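Local coordinates for iron-only hydrogenase system regulator (Thermotoga maritima, PDB 2NZC) that probably takes part in regulating the iron-only hydrogenase system and pairs sheet to sheet with a second copy in the crystal, at the interface of chains A and B. Numbering follows the deposited sequence. Chains: chain A/B, Hypothetical protein.

The interface of chains A and B. Residues chain A 9, 37, 53-54, 82; chain B 11, 13, 41, 50, 52.
A:Ile9 and B:Ile50 meet tip to tip, CG1 of the first lying 3.7 Å from the delta methyl CD1 of the second. With its CG1 beside the backbone N (chi1 -56°), A:Ile9 splits its two branches between different partners. Its CD1 slides past B:Val13 in the opposite sense, 3.5 Å from CG2 of that valine, while its CG2 points at the rim of the B:Phe52 ring, in the ring plane; the modelled separation there is too short to be trusted. Within chain B, CG2 of B:Ile50 lies over one face of this ring, toward its rim, 3.7 Å above the plane. A:Val54 divides in a similar way: CG2 crosses toward the ring tip, 3.7 Å from CZ of B:Phe52, and CG1, anti to the backbone N (chi1 177°), lies 3.8 Å from CE2 of B:Tyr41. A:Leu37 and B:Tyr41 slide past each other in opposite directions, CD2 of the leucine 4.1 Å from CB of the tyrosine. At the opposite flank, CD1 of A:Leu82 packs obliquely against B:Ile50, 3.6 Å from its CG1. No polar pair bridges this patch. An alanine in place of A:Ile9 would probably open a gap beside B:Val13 and the B:Phe52 rim, leaving the CD1 tip of B:Ile50 with less to hold it. Strands 6-15 and 48-57 of both chains, with 37-43 of A and 35-43 of B, form this two-fold face-to-face sheet interface, helices outermost; it may not be biological.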
loop_
_atom_site.group_PDB
_atom_site.type_symbol
_atom_site.label_atom_id
_atom_site.label_comp_id
_atom_site.label_asym_id
_atom_site.label_seq_id
_atom_site.Cartn_x
_atom_site.Cartn_y
_atom_site.Cartn_z
ATOM N N ILE A 9 -10.131 9.509 3.267
ATOM C CA ILE A 9 -8.851 8.906 3.553
ATOM C C ILE A 9 -8.647 9.015 5.057
ATOM O O ILE A 9 -8.896 10.072 5.626
ATOM C CB ILE A 9 -7.754 9.649 2.809
ATOM C CG1 ILE A 9 -8.058 9.661 1.309
ATOM C CG2 ILE A 9 -6.414 9.043 3.121
ATOM C CD1 ILE A 9 -7.389 10.807 0.575
ATOM N N LEU A 37 -9.182 0.008 0.882
ATOM C CA LEU A 37 -7.716 -0.210 0.839
ATOM C C LEU A 37 -7.218 -0.067 2.243
ATOM O O LEU A 37 -7.579 0.902 2.918
ATOM C CB LEU A 37 -7.012 0.871 0.002
ATOM C CG LEU A 37 -5.479 0.715 -0.088
ATOM C CD1 LEU A 37 -5.135 -0.588 -0.822
ATOM C CD2 LEU A 37 -4.824 1.901 -0.755
ATOM N N LEU A 53 -5.932 4.208 5.236
ATOM C CA LEU A 53 -7.192 3.586 4.756
ATOM C C LEU A 53 -7.866 4.502 3.767
ATOM O O LEU A 53 -7.871 5.737 3.925
ATOM C CB LEU A 53 -8.198 3.348 5.909
ATOM C CG LEU A 53 -7.785 2.584 7.172
ATOM C CD1 LEU A 53 -8.738 2.980 8.296
ATOM C CD2 LEU A 53 -7.882 1.082 6.952
ATOM N N VAL A 54 -8.488 3.893 2.763
ATOM C CA VAL A 54 -9.407 4.601 1.921
ATOM C C VAL A 54 -10.778 3.975 2.105
ATOM O O VAL A 54 -10.915 2.741 2.019
ATOM C CB VAL A 54 -8.961 4.503 0.424
ATOM C CG1 VAL A 54 -9.986 5.208 -0.473
ATOM C CG2 VAL A 54 -7.567 5.123 0.278
ATOM N N LEU A 82 -11.996 13.097 0.166
ATOM C CA LEU A 82 -11.342 13.159 -1.137
ATOM C C LEU A 82 -11.742 14.436 -1.874
ATOM O O LEU A 82 -10.887 15.129 -2.440
ATOM C CB LEU A 82 -11.686 11.922 -1.960
ATOM C CG LEU A 82 -11.010 11.830 -3.328
ATOM C CD1 LEU A 82 -9.608 11.316 -3.156
ATOM C CD2 LEU A 82 -11.788 10.944 -4.279
ATOM N N THR B 11 -0.253 12.630 2.984
ATOM C CA THR B 11 -1.347 12.210 2.130
ATOM C C THR B 11 -1.480 13.251 1.046
ATOM O O THR B 11 -1.564 14.452 1.330
ATOM C CB THR B 11 -2.669 12.133 2.904
ATOM O OG1 THR B 11 -2.544 11.186 3.971
ATOM C CG2 THR B 11 -3.770 11.672 2.004
ATOM N N VAL B 13 -3.676 14.257 -2.490
ATOM C CA VAL B 13 -4.801 14.054 -3.403
ATOM C C VAL B 13 -4.587 14.912 -4.662
ATOM O O VAL B 13 -4.429 16.143 -4.576
ATOM C CB VAL B 13 -6.165 14.354 -2.751
ATOM C CG1 VAL B 13 -7.312 14.287 -3.798
ATOM C CG2 VAL B 13 -6.460 13.373 -1.619
ATOM N N TYR B 41 -3.194 5.118 -5.275
ATOM C CA TYR B 41 -4.534 4.561 -5.404
ATOM C C TYR B 41 -5.387 5.506 -6.215
ATOM O O TYR B 41 -5.806 6.556 -5.708
ATOM C CB TYR B 41 -5.161 4.303 -4.021
ATOM C CG TYR B 41 -6.591 3.789 -4.080
ATOM C CD1 TYR B 41 -6.864 2.419 -4.267
ATOM C CD2 TYR B 41 -7.662 4.648 -3.959
ATOM C CE1 TYR B 41 -8.155 1.938 -4.318
ATOM C CE2 TYR B 41 -9.019 4.156 -4.043
ATOM C CZ TYR B 41 -9.232 2.811 -4.210
ATOM O OH TYR B 41 -10.517 2.335 -4.269
ATOM N N ILE B 50 -4.943 9.171 -5.157
ATOM C CA ILE B 50 -4.453 9.350 -3.797
ATOM C C ILE B 50 -3.030 8.813 -3.785
ATOM O O ILE B 50 -2.743 7.758 -4.374
ATOM C CB ILE B 50 -5.356 8.598 -2.754
ATOM C CG1 ILE B 50 -6.739 9.231 -2.731
ATOM C CG2 ILE B 50 -4.731 8.608 -1.343
ATOM C CD1 ILE B 50 -7.833 8.316 -2.114
ATOM N N PHE B 52 0.002 8.039 -0.804
ATOM C CA PHE B 52 0.377 7.999 0.609
ATOM C C PHE B 52 1.876 7.855 0.621
ATOM O O PHE B 52 2.429 7.005 -0.104
ATOM C CB PHE B 52 -0.162 6.751 1.329
ATOM C CG PHE B 52 -1.664 6.673 1.418
ATOM C CD1 PHE B 52 -2.384 7.600 2.167
ATOM C CD2 PHE B 52 -2.350 5.630 0.819
ATOM C CE1 PHE B 52 -3.784 7.486 2.280
ATOM C CE2 PHE B 52 -3.731 5.518 0.938
ATOM C CZ PHE B 52 -4.442 6.462 1.663
#